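Local structure of Non-structural protein 2 (Human rotavirus C, 2GU0) at residues N155-V158 with F164-T167; A33-D38 with N42-I47; A2-F7 with N81-T86; V17-I22 with E95-D100. The protein assembles into octamers that probably bind single-stranded RNA, unwind RNA helices and hydrolyse nucleoside triphosphates and RNA 5'-triphosphates during rotavirus genome replication and packaging in viroplasms. All coordinates share one frame; numbering follows the deposited sequence.

Interaction 1: residues N155-V158 with F164-T167; sequences NDIV and FTIT
N155 meets T167 through its carbonyl O, which faces the CG2 methyl, while its side chain turns away from 164-167 and donates through ND2 to D123. At D156 the backbone does the touching: its O lies 3.0 Å from T167 CA in a C-H...O contact, with the T167 CB and CG2 atoms close behind. The D156 backbone is also hydrogen-bonded to that of K168, one residue further along the opposite strand. I157 pairs with T167 as an antiparallel non-hydrogen-bonded pair, CA to CA 4.5 Å, and both side chains leave the same face of the sheet. With I157 CG1 beside its own backbone N (chi1 -67°), that carbon reaches T167 CG2 at 4.0 Å and T165 CG2 at 4.2 Å, the isoleucine slanting across both threonines. L48 of a second subunit packs on the same isoleucine. V158 closes the contact with its amide: N to I166 O is 2.8 Å and the N-H...O angle is 157°. The I166 side chain touches F202 and I206 of helix 196-209. The two segments form part of a beta hairpin, strands 157-160 and 164-170, along one margin of the antiparallel sheet in the HIT-like C-terminal domain, where T167 neighbours K185, a predicted ATP-binding residue.

Interaction 2: residues A33-D38 with N42-I47; sequences AKVEKD and NYYDTI
Y44 carries its CG opposite the backbone N (chi1 -180°), which extends the ring from strand 44-45 toward A33 and V35; in V35, chi1 of -174° leaves CG2 beside the backbone N and directs that methyl at the ring. The two small side chains divide the phenol between them. A33 CB meets the hydroxyl end, 3.5 Å from Y44 CZ and close to CE2 and OH as well. V35 CG2 lies on the same side of the ring plane but further back, by the CD1-CE1 bond, 3.9 Å from Y44 CE1 and 4.1 Å from Y44 CD1, with the valine and tyrosine side chains running at a slant to one another. M30 of helix 24-32 also touches Y44, so the ring lies against the end of that helix and the chain that follows it. Further out, N42 ND2 comes no nearer than 4.0 Å to D38 O, and its weak hydrogen bond goes to Q39. Beyond the tyrosine, D45 OD1 accepts from I47 N at 3.1 Å, an Asx turn in which the donor stands well above the carboxylate plane; it bends the chain as it leaves the strand. The phenol oxygen is hydrogen-bonded to Q160 OE1 of a third subunit, and A33 packs on the same glutamine. The contact is thus apolar along the ring and polar at its tip: methyl groups line one side of the carbon frame of Y44, while its hydroxyl takes part in the joint between subunits of the octamer.

Interaction 3: residues A2-F7 with N81-T86; sequences AELACF and NLLADT
L83 CD1 is the atom on which the contact centres. It lies 3.4 Å from F7 CB and 3.6 Å from F7 CG, at the root of the phenylalanine, with the ring atoms CD1 and CD2 somewhat further off. The methyl approaches the ring obliquely, and the two side chains cross at a slant. From the other residue of the segment that takes part, L4 CD1 reaches the same L83 methyl at 4.3 Å, a looser touch. L83 CG stands beside its own backbone N (chi1 -64°), and the extended branch beyond it carries CD1 out from helix 74-90 toward the N-terminal chain. This chain is wound into a short 3-10 turn at residues 4-6, with F7 N bonded to L4 O at 3.0 Å, so that L4 and F7 both meet the one leucine. The packing belongs to the buried helical core of the N-terminal domain: L111 of helix 108-119 touches L83, and V108 of that helix, a predicted ATP-binding residue, touches F7. A second layer holds the turn in place. C6 O is hydrogen-bonded to Y76 OH of helix 74-90, and E3 forms a salt bridge with R60. Within the helix, L82 O accepts from T86 N at 2.8 Å and from T86 OG1 at 2.6 Å, the two donors arriving from opposite faces of the carbonyl plane.

Interaction 4: residues V17-I22 with E95-D100; sequences VVWYPI and EKFQFD
W19, whose ring end meets F97, is tied through its backbone N to N88 OD1 on helix 74-90, a hydrogen bond that joins the strand carrying the tryptophan to that helix. Across the contact everything is apolar. W19 CH2 comes to F97 CE1 at 3.9 Å, near the plane of the phenylalanine ring and at its edge. V17 CG2 touches the same residue nearer its base, 3.8 Å from both F97 CB and F97 CD1, with the two side chains crossing at about a right angle. F97 has its CG opposite the backbone N (chi1 174°), which swings the ring in from the loop toward both partners. Strand 18-21 pairs with strand 8-11 in a small antiparallel sheet of the N-terminal domain, and the loop between helices 74-90 and 108-119 lays F97 beside it; the F10 ring of the partner strand meets that of F97 with the planes about 55° apart. The other V17 methyl, CG1, sits 3.5 Å above one face of the W19 ring, displaced toward its rim. L87 of helix 74-90 and V8 of strand 8-11 touch the tryptophan as well.

Interactions 2, 3 and 4 lie in the N-terminal domain, while interaction 1 belongs to the HIT-like C-terminal domain, its centre about 26 Å from that of interaction 3 and about 44 Å from that of interaction 2. Along the chain interaction 2 is nested within the loops closed by interactions 3 and 4, whose segments alternate; interaction 1 comes last. Interactions 3 and 4, centres about 10 Å apart, share helix 74-90, which supplies one segment of interaction 3 and packs against the strand of interaction 4; F7 O and I22 N probably hydrogen-bond. Y43 links interaction 2 to both, touching A5 and F99. The helical core is thus continuous with the segment meeting another subunit.

Interaction 1: residues N155-V158 with F164-T167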
loop_
_atom_site.group_PDB
_atom_site.type_symbol
_atom_site.label_atom_id
_atom_site.label_comp_id
_atom_site.label_asym_id
_atom_site.label_seq_id
_atom_site.Cartn_x
_atom_site.Cartn_y
_atom_site.Cartn_z
ATOM N N ASN A 155 -12.865 -30.193 -3.952
ATOM C CA ASN A 155 -11.446 -30.556 -3.812
ATOM C C ASN A 155 -11.050 -30.898 -2.397
ATOM O O ASN A 155 -10.286 -31.829 -2.155
ATOM C CB ASN A 155 -10.551 -29.366 -4.165
ATOM C CG ASN A 155 -10.270 -29.270 -5.613
ATOM O OD1 ASN A 155 -9.672 -28.312 -6.069
ATOM N ND2 ASN A 155 -10.692 -30.277 -6.364
ATOM N N ASP A 156 -11.527 -30.075 -1.478
ATOM C CA ASP A 156 -11.194 -30.195 -0.080
ATOM C C ASP A 156 -11.272 -31.621 0.455
ATOM O O ASP A 156 -12.260 -32.015 1.082
ATOM C CB ASP A 156 -12.092 -29.246 0.705
ATOM C CG ASP A 156 -11.415 -28.688 1.910
ATOM O OD1 ASP A 156 -10.183 -28.767 1.964
ATOM O OD2 ASP A 156 -12.100 -28.165 2.799
ATOM N N ILE A 157 -10.210 -32.391 0.225
ATOM C CA ILE A 157 -10.180 -33.780 0.674
ATOM C C ILE A 157 -9.802 -33.944 2.134
ATOM O O ILE A 157 -8.664 -33.695 2.530
ATOM C CB ILE A 157 -9.228 -34.612 -0.176
ATOM C CG1 ILE A 157 -9.782 -34.707 -1.591
ATOM C CG2 ILE A 157 -9.062 -35.995 0.438
ATOM C CD1 ILE A 157 -8.948 -35.552 -2.513
ATOM N N VAL A 158 -10.761 -34.403 2.925
ATOM C CA VAL A 158 -10.562 -34.593 4.354
ATOM C C VAL A 158 -10.269 -36.040 4.756
ATOM O O VAL A 158 -9.860 -36.312 5.887
ATOM C CB VAL A 158 -11.789 -34.052 5.112
ATOM C CG1 VAL A 158 -11.645 -34.285 6.602
ATOM C CG2 VAL A 158 -11.924 -32.570 4.829
ATOM N N PHE A 164 -13.336 -44.969 -0.705
ATOM C CA PHE A 164 -14.081 -43.729 -0.546
ATOM C C PHE A 164 -13.225 -42.483 -0.435
ATOM O O PHE A 164 -12.005 -42.560 -0.279
ATOM C CB PHE A 164 -14.961 -43.793 0.698
ATOM C CG PHE A 164 -15.718 -45.071 0.846
ATOM C CD1 PHE A 164 -15.117 -46.181 1.430
ATOM C CD2 PHE A 164 -17.046 -45.153 0.443
ATOM C CE1 PHE A 164 -15.824 -47.356 1.617
ATOM C CE2 PHE A 164 -17.761 -46.309 0.621
ATOM C CZ PHE A 164 -17.149 -47.426 1.215
ATOM N N THR A 165 -13.891 -41.334 -0.495
ATOM C CA THR A 165 -13.239 -40.047 -0.364
ATOM C C THR A 165 -14.207 -39.089 0.306
ATOM O O THR A 165 -15.361 -38.996 -0.093
ATOM C CB THR A 165 -12.847 -39.474 -1.733
ATOM O OG1 THR A 165 -11.843 -40.302 -2.328
ATOM C CG2 THR A 165 -12.291 -38.072 -1.579
ATOM N N ILE A 166 -13.757 -38.386 1.337
ATOM C CA ILE A 166 -14.625 -37.420 2.002
ATOM C C ILE A 166 -14.143 -36.013 1.658
ATOM O O ILE A 166 -12.982 -35.689 1.850
ATOM C CB ILE A 166 -14.612 -37.593 3.537
ATOM C CG1 ILE A 166 -15.077 -38.990 3.919
ATOM C CG2 ILE A 166 -15.554 -36.593 4.179
ATOM C CD1 ILE A 166 -15.154 -39.195 5.412
ATOM N N THR A 167 -15.031 -35.181 1.134
ATOM C CA THR A 167 -14.669 -33.815 0.770
ATOM C C THR A 167 -15.522 -32.813 1.521
ATOM O O THR A 167 -16.700 -33.053 1.754
ATOM C CB THR A 167 -14.859 -33.586 -0.721
ATOM O OG1 THR A 167 -16.131 -34.108 -1.112
ATOM C CG2 THR A 167 -13.748 -34.273 -1.514
#

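Interaction 2: residues A33-D38 with N42-I47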
loop_
_atom_site.group_PDB
_atom_site.type_symbol
_atom_site.label_atom_id
_atom_site.label_comp_id
_atom_site.label_asym_id
_atom_site.label_seq_id
_atom_site.Cartn_x
_atom_site.Cartn_y
_atom_site.Cartn_z
ATOM N N ALA A 33 -36.315 -3.065 -16.698
ATOM C CA ALA A 33 -37.161 -2.857 -17.871
ATOM C C ALA A 33 -38.628 -3.162 -17.636
ATOM O O ALA A 33 -38.973 -3.962 -16.768
ATOM C CB ALA A 33 -36.646 -3.691 -19.051
ATOM N N LYS A 34 -39.481 -2.512 -18.425
ATOM C CA LYS A 34 -40.924 -2.709 -18.370
ATOM C C LYS A 34 -41.317 -3.693 -19.457
ATOM O O LYS A 34 -41.280 -3.368 -20.646
ATOM C CB LYS A 34 -41.666 -1.404 -18.623
ATOM C CG LYS A 34 -43.134 -1.635 -18.909
ATOM C CD LYS A 34 -43.830 -0.398 -19.436
ATOM C CE LYS A 34 -45.318 -0.658 -19.608
ATOM N NZ LYS A 34 -46.035 0.614 -19.886
ATOM N N VAL A 35 -41.711 -4.890 -19.047
ATOM C CA VAL A 35 -42.088 -5.933 -19.985
ATOM C C VAL A 35 -43.546 -6.327 -19.830
ATOM O O VAL A 35 -44.017 -6.560 -18.717
ATOM C CB VAL A 35 -41.205 -7.171 -19.773
ATOM C CG1 VAL A 35 -41.489 -8.210 -20.843
ATOM C CG2 VAL A 35 -39.726 -6.751 -19.773
ATOM N N GLU A 36 -44.261 -6.394 -20.952
ATOM C CA GLU A 36 -45.667 -6.770 -20.932
ATOM C C GLU A 36 -45.787 -8.223 -20.504
ATOM O O GLU A 36 -44.937 -9.043 -20.841
ATOM C CB GLU A 36 -46.288 -6.574 -22.313
ATOM C CG GLU A 36 -46.489 -5.110 -22.712
ATOM C CD GLU A 36 -47.465 -4.358 -21.801
ATOM O OE1 GLU A 36 -48.647 -4.776 -21.695
ATOM O OE2 GLU A 36 -47.050 -3.342 -21.195
ATOM N N LYS A 37 -46.848 -8.536 -19.766
ATOM C CA LYS A 37 -47.075 -9.888 -19.265
ATOM C C LYS A 37 -46.854 -10.962 -20.330
ATOM O O LYS A 37 -46.155 -11.944 -20.104
ATOM C CB LYS A 37 -48.490 -9.994 -18.695
ATOM C CG LYS A 37 -48.656 -11.083 -17.643
ATOM C CD LYS A 37 -47.575 -10.959 -16.557
ATOM C CE LYS A 37 -47.821 -11.882 -15.356
ATOM N NZ LYS A 37 -49.002 -11.433 -14.556
ATOM N N ASP A 38 -47.438 -10.764 -21.499
ATOM C CA ASP A 38 -47.305 -11.713 -22.589
ATOM C C ASP A 38 -45.856 -12.013 -22.992
ATOM O O ASP A 38 -45.612 -12.905 -23.806
ATOM C CB ASP A 38 -48.085 -11.199 -23.804
ATOM C CG ASP A 38 -48.496 -9.727 -23.664
ATOM O OD1 ASP A 38 -49.507 -9.429 -22.972
ATOM O OD2 ASP A 38 -47.794 -8.866 -24.241
ATOM N N ASN A 42 -40.172 -14.959 -22.110
ATOM C CA ASN A 42 -39.203 -14.980 -23.205
ATOM C C ASN A 42 -37.869 -14.360 -22.801
ATOM O O ASN A 42 -37.814 -13.496 -21.923
ATOM C CB ASN A 42 -39.731 -14.208 -24.417
ATOM C CG ASN A 42 -41.021 -14.792 -24.985
ATOM O OD1 ASN A 42 -41.121 -15.995 -25.250
ATOM N ND2 ASN A 42 -42.007 -13.929 -25.193
ATOM N N TYR A 43 -36.787 -14.806 -23.430
ATOM C CA TYR A 43 -35.499 -14.210 -23.125
ATOM C C TYR A 43 -35.677 -12.746 -23.485
ATOM O O TYR A 43 -36.329 -12.434 -24.485
ATOM C CB TYR A 43 -34.386 -14.819 -23.973
ATOM C CG TYR A 43 -33.787 -16.064 -23.371
ATOM C CD1 TYR A 43 -34.469 -17.271 -23.398
ATOM C CD2 TYR A 43 -32.541 -16.032 -22.760
ATOM C CE1 TYR A 43 -33.920 -18.418 -22.838
ATOM C CE2 TYR A 43 -31.987 -17.174 -22.189
ATOM C CZ TYR A 43 -32.682 -18.361 -22.240
ATOM O OH TYR A 43 -32.125 -19.502 -21.716
ATOM N N TYR A 44 -35.104 -11.856 -22.683
ATOM C CA TYR A 44 -35.234 -10.424 -22.910
ATOM C C TYR A 44 -34.062 -9.759 -23.628
ATOM O O TYR A 44 -32.911 -9.872 -23.200
ATOM C CB TYR A 44 -35.441 -9.718 -21.581
ATOM C CG TYR A 44 -35.593 -8.238 -21.724
ATOM C CD1 TYR A 44 -36.723 -7.705 -22.329
ATOM C CD2 TYR A 44 -34.612 -7.362 -21.261
ATOM C CE1 TYR A 44 -36.889 -6.342 -22.473
ATOM C CE2 TYR A 44 -34.764 -5.981 -21.398
ATOM C CZ TYR A 44 -35.916 -5.485 -22.008
ATOM O OH TYR A 44 -36.126 -4.143 -22.149
ATOM N N ASP A 45 -34.353 -9.040 -24.707
ATOM C CA ASP A 45 -33.286 -8.368 -25.419
ATOM C C ASP A 45 -33.035 -6.972 -24.852
ATOM O O ASP A 45 -33.869 -6.078 -24.924
ATOM C CB ASP A 45 -33.574 -8.300 -26.915
ATOM C CG ASP A 45 -32.434 -7.682 -27.680
ATOM O OD1 ASP A 45 -31.301 -7.711 -27.156
ATOM O OD2 ASP A 45 -32.652 -7.173 -28.800
ATOM N N THR A 46 -31.847 -6.827 -24.288
ATOM C CA THR A 46 -31.354 -5.617 -23.653
ATOM C C THR A 46 -30.854 -4.569 -24.653
ATOM O O THR A 46 -30.614 -3.406 -24.300
ATOM C CB THR A 46 -30.229 -6.026 -22.684
ATOM O OG1 THR A 46 -30.803 -6.339 -21.414
ATOM C CG2 THR A 46 -29.215 -4.960 -22.530
ATOM N N ILE A 47 -30.716 -4.987 -25.906
ATOM C CA ILE A 47 -30.224 -4.112 -26.958
ATOM C C ILE A 47 -28.764 -3.743 -26.698
ATOM O O ILE A 47 -27.869 -4.179 -27.421
ATOM C CB ILE A 47 -31.070 -2.832 -27.080
ATOM C CG1 ILE A 47 -32.550 -3.203 -27.154
ATOM C CG2 ILE A 47 -30.690 -2.079 -28.337
ATOM C CD1 ILE A 47 -33.475 -2.027 -27.325
#

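Interaction 3: residues A2-F7 with N81-T86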
loop_
_atom_site.group_PDB
_atom_site.type_symbol
_atom_site.label_atom_id
_atom_site.label_comp_id
_atom_site.label_asym_id
_atom_site.label_seq_id
_atom_site.Cartn_x
_atom_site.Cartn_y
_atom_site.Cartn_z
ATOM N N ALA A 2 -31.462 -21.847 -9.372
ATOM C CA ALA A 2 -31.857 -21.041 -10.560
ATOM C C ALA A 2 -31.980 -21.927 -11.808
ATOM O O ALA A 2 -31.408 -23.012 -11.863
ATOM C CB ALA A 2 -30.838 -19.940 -10.789
ATOM N N GLU A 3 -32.749 -21.469 -12.795
ATOM C CA GLU A 3 -32.936 -22.216 -14.032
ATOM C C GLU A 3 -31.746 -21.956 -14.959
ATOM O O GLU A 3 -31.172 -20.873 -14.939
ATOM C CB GLU A 3 -34.238 -21.791 -14.715
ATOM C CG GLU A 3 -35.523 -22.161 -13.956
ATOM C CD GLU A 3 -35.801 -21.276 -12.735
ATOM O OE1 GLU A 3 -36.869 -21.469 -12.099
ATOM O OE2 GLU A 3 -34.963 -20.391 -12.419
ATOM N N LEU A 4 -31.373 -22.941 -15.771
ATOM C CA LEU A 4 -30.227 -22.781 -16.669
ATOM C C LEU A 4 -30.302 -21.474 -17.432
ATOM O O LEU A 4 -29.270 -20.905 -17.778
ATOM C CB LEU A 4 -30.138 -23.955 -17.654
ATOM C CG LEU A 4 -28.964 -23.997 -18.644
ATOM C CD1 LEU A 4 -27.642 -23.873 -17.902
ATOM C CD2 LEU A 4 -29.002 -25.297 -19.426
ATOM N N ALA A 5 -31.526 -21.005 -17.676
ATOM C CA ALA A 5 -31.772 -19.760 -18.403
ATOM C C ALA A 5 -31.355 -18.495 -17.646
ATOM O O ALA A 5 -31.509 -17.387 -18.156
ATOM C CB ALA A 5 -33.245 -19.654 -18.780
ATOM N N CYS A 6 -30.860 -18.645 -16.428
ATOM C CA CYS A 6 -30.416 -17.483 -15.682
ATOM C C CYS A 6 -28.946 -17.281 -15.985
ATOM O O CYS A 6 -28.350 -16.298 -15.558
ATOM C CB CYS A 6 -30.572 -17.696 -14.186
ATOM S SG CYS A 6 -32.248 -17.878 -13.618
ATOM N N PHE A 7 -28.362 -18.209 -16.736
ATOM C CA PHE A 7 -26.949 -18.125 -17.062
ATOM C C PHE A 7 -26.573 -18.159 -18.536
ATOM O O PHE A 7 -25.500 -17.675 -18.903
ATOM C CB PHE A 7 -26.197 -19.248 -16.366
ATOM C CG PHE A 7 -26.465 -19.334 -14.907
ATOM C CD1 PHE A 7 -27.482 -20.139 -14.427
ATOM C CD2 PHE A 7 -25.698 -18.612 -14.009
ATOM C CE1 PHE A 7 -27.731 -20.231 -13.071
ATOM C CE2 PHE A 7 -25.940 -18.696 -12.642
ATOM C CZ PHE A 7 -26.960 -19.509 -12.172
ATOM N N ASN A 81 -19.639 -18.401 -18.115
ATOM C CA ASN A 81 -18.801 -18.852 -19.217
ATOM C C ASN A 81 -18.527 -20.345 -19.189
ATOM O O ASN A 81 -18.380 -20.977 -20.224
ATOM C CB ASN A 81 -17.504 -18.065 -19.240
ATOM C CG ASN A 81 -17.673 -16.721 -19.898
ATOM O OD1 ASN A 81 -17.788 -15.699 -19.232
ATOM N ND2 ASN A 81 -17.721 -16.716 -21.222
ATOM N N LEU A 82 -18.462 -20.912 -17.995
ATOM C CA LEU A 82 -18.236 -22.336 -17.847
ATOM C C LEU A 82 -19.437 -23.060 -18.463
ATOM O O LEU A 82 -19.289 -24.013 -19.224
ATOM C CB LEU A 82 -18.114 -22.682 -16.365
ATOM C CG LEU A 82 -17.963 -24.167 -16.064
ATOM C CD1 LEU A 82 -16.615 -24.652 -16.560
ATOM C CD2 LEU A 82 -18.101 -24.389 -14.572
ATOM N N LEU A 83 -20.631 -22.587 -18.143
ATOM C CA LEU A 83 -21.832 -23.200 -18.666
ATOM C C LEU A 83 -21.914 -23.107 -20.192
ATOM O O LEU A 83 -22.208 -24.098 -20.857
ATOM C CB LEU A 83 -23.062 -22.575 -18.004
ATOM C CG LEU A 83 -23.131 -22.832 -16.490
ATOM C CD1 LEU A 83 -24.289 -22.072 -15.876
ATOM C CD2 LEU A 83 -23.274 -24.327 -16.225
ATOM N N ALA A 84 -21.647 -21.935 -20.755
ATOM C CA ALA A 84 -21.691 -21.783 -22.207
ATOM C C ALA A 84 -20.668 -22.734 -22.846
ATOM O O ALA A 84 -21.018 -23.615 -23.623
ATOM C CB ALA A 84 -21.398 -20.335 -22.600
ATOM N N ASP A 85 -19.402 -22.551 -22.510
ATOM C CA ASP A 85 -18.343 -23.408 -23.024
ATOM C C ASP A 85 -18.755 -24.860 -22.935
ATOM O O ASP A 85 -18.704 -25.593 -23.916
ATOM C CB ASP A 85 -17.075 -23.233 -22.201
ATOM C CG ASP A 85 -16.410 -21.920 -22.444
ATOM O OD1 ASP A 85 -17.087 -20.993 -22.931
ATOM O OD2 ASP A 85 -15.206 -21.816 -22.144
ATOM N N THR A 86 -19.155 -25.279 -21.742
ATOM C CA THR A 86 -19.551 -26.659 -21.548
ATOM C C THR A 86 -20.644 -27.037 -22.528
ATOM O O THR A 86 -20.420 -27.839 -23.424
ATOM C CB THR A 86 -20.025 -26.898 -20.114
ATOM O OG1 THR A 86 -18.942 -26.637 -19.214
ATOM C CG2 THR A 86 -20.482 -28.335 -19.934
#

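Interaction 4: residues V17-I22 with E95-D100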
loop_
_atom_site.group_PDB
_atom_site.type_symbol
_atom_site.label_atom_id
_atom_site.label_comp_id
_atom_site.label_asym_id
_atom_site.label_seq_id
_atom_site.Cartn_x
_atom_site.Cartn_y
_atom_site.Cartn_z
ATOM N N VAL A 17 -26.695 -26.690 -31.373
ATOM C CA VAL A 17 -27.129 -25.548 -30.583
ATOM C C VAL A 17 -25.920 -24.749 -30.099
ATOM O O VAL A 17 -24.913 -25.316 -29.660
ATOM C CB VAL A 17 -27.928 -25.992 -29.361
ATOM C CG1 VAL A 17 -28.324 -24.780 -28.529
ATOM C CG2 VAL A 17 -29.145 -26.773 -29.807
ATOM N N VAL A 18 -26.013 -23.429 -30.198
ATOM C CA VAL A 18 -24.930 -22.572 -29.750
ATOM C C VAL A 18 -25.394 -21.817 -28.515
ATOM O O VAL A 18 -26.442 -21.174 -28.528
ATOM C CB VAL A 18 -24.539 -21.564 -30.830
ATOM C CG1 VAL A 18 -23.323 -20.775 -30.382
ATOM C CG2 VAL A 18 -24.277 -22.295 -32.142
ATOM N N TRP A 19 -24.617 -21.903 -27.442
ATOM C CA TRP A 19 -24.971 -21.221 -26.203
ATOM C C TRP A 19 -24.158 -19.965 -25.987
ATOM O O TRP A 19 -23.009 -19.883 -26.408
ATOM C CB TRP A 19 -24.775 -22.155 -25.021
ATOM C CG TRP A 19 -25.511 -23.447 -25.174
ATOM C CD1 TRP A 19 -25.079 -24.572 -25.810
ATOM C CD2 TRP A 19 -26.826 -23.731 -24.704
ATOM N NE1 TRP A 19 -26.044 -25.538 -25.766
ATOM C CE2 TRP A 19 -27.129 -25.048 -25.091
ATOM C CE3 TRP A 19 -27.783 -22.995 -23.992
ATOM C CZ2 TRP A 19 -28.339 -25.647 -24.791
ATOM C CZ3 TRP A 19 -28.979 -23.581 -23.698
ATOM C CH2 TRP A 19 -29.254 -24.900 -24.096
ATOM N N TYR A 20 -24.764 -18.981 -25.334
ATOM C CA TYR A 20 -24.077 -17.730 -25.040
ATOM C C TYR A 20 -24.174 -17.330 -23.569
ATOM O O TYR A 20 -25.171 -17.605 -22.896
ATOM C CB TYR A 20 -24.638 -16.594 -25.890
ATOM C CG TYR A 20 -24.629 -16.886 -27.364
ATOM C CD1 TYR A 20 -25.716 -17.516 -27.975
ATOM C CD2 TYR A 20 -23.519 -16.573 -28.148
ATOM C CE1 TYR A 20 -25.695 -17.828 -29.333
ATOM C CE2 TYR A 20 -23.488 -16.884 -29.504
ATOM C CZ TYR A 20 -24.577 -17.512 -30.090
ATOM O OH TYR A 20 -24.541 -17.841 -31.424
ATOM N N PRO A 21 -23.125 -16.674 -23.054
ATOM C CA PRO A 21 -23.030 -16.200 -21.670
ATOM C C PRO A 21 -23.984 -15.031 -21.451
ATOM O O PRO A 21 -24.234 -14.259 -22.370
ATOM C CB PRO A 21 -21.580 -15.730 -21.568
ATOM C CG PRO A 21 -20.871 -16.503 -22.591
ATOM C CD PRO A 21 -21.832 -16.516 -23.739
ATOM N N ILE A 22 -24.521 -14.897 -20.250
ATOM C CA ILE A 22 -25.394 -13.764 -19.946
ATOM C C ILE A 22 -24.606 -12.858 -18.989
ATOM O O ILE A 22 -24.070 -13.333 -17.991
ATOM C CB ILE A 22 -26.695 -14.219 -19.273
ATOM C CG1 ILE A 22 -27.589 -14.910 -20.292
ATOM C CG2 ILE A 22 -27.426 -13.033 -18.713
ATOM C CD1 ILE A 22 -28.913 -15.373 -19.724
ATOM N N GLU A 95 -32.020 -29.756 -34.345
ATOM C CA GLU A 95 -33.272 -30.453 -34.633
ATOM C C GLU A 95 -33.939 -31.074 -33.407
ATOM O O GLU A 95 -35.165 -31.073 -33.292
ATOM C CB GLU A 95 -33.028 -31.549 -35.676
ATOM C CG GLU A 95 -31.756 -32.350 -35.438
ATOM C CD GLU A 95 -31.745 -33.679 -36.176
ATOM O OE1 GLU A 95 -32.162 -33.708 -37.352
ATOM O OE2 GLU A 95 -31.309 -34.695 -35.584
ATOM N N LYS A 96 -33.135 -31.601 -32.491
ATOM C CA LYS A 96 -33.682 -32.239 -31.302
ATOM C C LYS A 96 -33.726 -31.351 -30.060
ATOM O O LYS A 96 -34.056 -31.815 -28.970
ATOM C CB LYS A 96 -32.897 -33.510 -30.999
ATOM C CG LYS A 96 -32.851 -34.491 -32.158
ATOM C CD LYS A 96 -32.346 -35.845 -31.699
ATOM C CE LYS A 96 -32.555 -36.915 -32.751
ATOM N NZ LYS A 96 -32.339 -38.268 -32.163
ATOM N N PHE A 97 -33.400 -30.072 -30.230
ATOM C CA PHE A 97 -33.408 -29.118 -29.126
ATOM C C PHE A 97 -34.801 -28.905 -28.539
ATOM O O PHE A 97 -35.789 -28.853 -29.261
ATOM C CB PHE A 97 -32.856 -27.770 -29.591
ATOM C CG PHE A 97 -32.950 -26.687 -28.553
ATOM C CD1 PHE A 97 -32.089 -26.672 -27.464
ATOM C CD2 PHE A 97 -33.919 -25.698 -28.652
ATOM C CE1 PHE A 97 -32.191 -25.689 -26.491
ATOM C CE2 PHE A 97 -34.029 -24.713 -27.684
ATOM C CZ PHE A 97 -33.164 -24.706 -26.601
ATOM N N GLN A 98 -34.865 -28.772 -27.221
ATOM C CA GLN A 98 -36.124 -28.547 -26.523
ATOM C C GLN A 98 -35.989 -27.345 -25.594
ATOM O O GLN A 98 -35.268 -27.393 -24.603
ATOM C CB GLN A 98 -36.510 -29.785 -25.713
ATOM C CG GLN A 98 -37.629 -30.616 -26.338
ATOM C CD GLN A 98 -38.137 -31.703 -25.405
ATOM O OE1 GLN A 98 -37.501 -32.745 -25.245
ATOM N NE2 GLN A 98 -39.280 -31.453 -24.767
ATOM N N PHE A 99 -36.689 -26.266 -25.923
ATOM C CA PHE A 99 -36.627 -25.057 -25.120
ATOM C C PHE A 99 -36.708 -25.346 -23.625
ATOM O O PHE A 99 -36.135 -24.622 -22.818
ATOM C CB PHE A 99 -37.747 -24.086 -25.515
ATOM C CG PHE A 99 -37.758 -22.816 -24.702
ATOM C CD1 PHE A 99 -36.733 -21.880 -24.835
ATOM C CD2 PHE A 99 -38.758 -22.582 -23.762
ATOM C CE1 PHE A 99 -36.704 -20.736 -24.039
ATOM C CE2 PHE A 99 -38.735 -21.438 -22.960
ATOM C CZ PHE A 99 -37.708 -20.516 -23.098
ATOM N N ASP A 100 -37.414 -26.404 -23.254
ATOM C CA ASP A 100 -37.556 -26.752 -21.848
ATOM C C ASP A 100 -36.245 -26.931 -21.085
ATOM O O ASP A 100 -36.189 -26.664 -19.883
ATOM C CB ASP A 100 -38.390 -28.025 -21.703
ATOM C CG ASP A 100 -39.866 -27.735 -21.525
ATOM O OD1 ASP A 100 -40.228 -27.109 -20.504
ATOM O OD2 ASP A 100 -40.666 -28.132 -22.400
#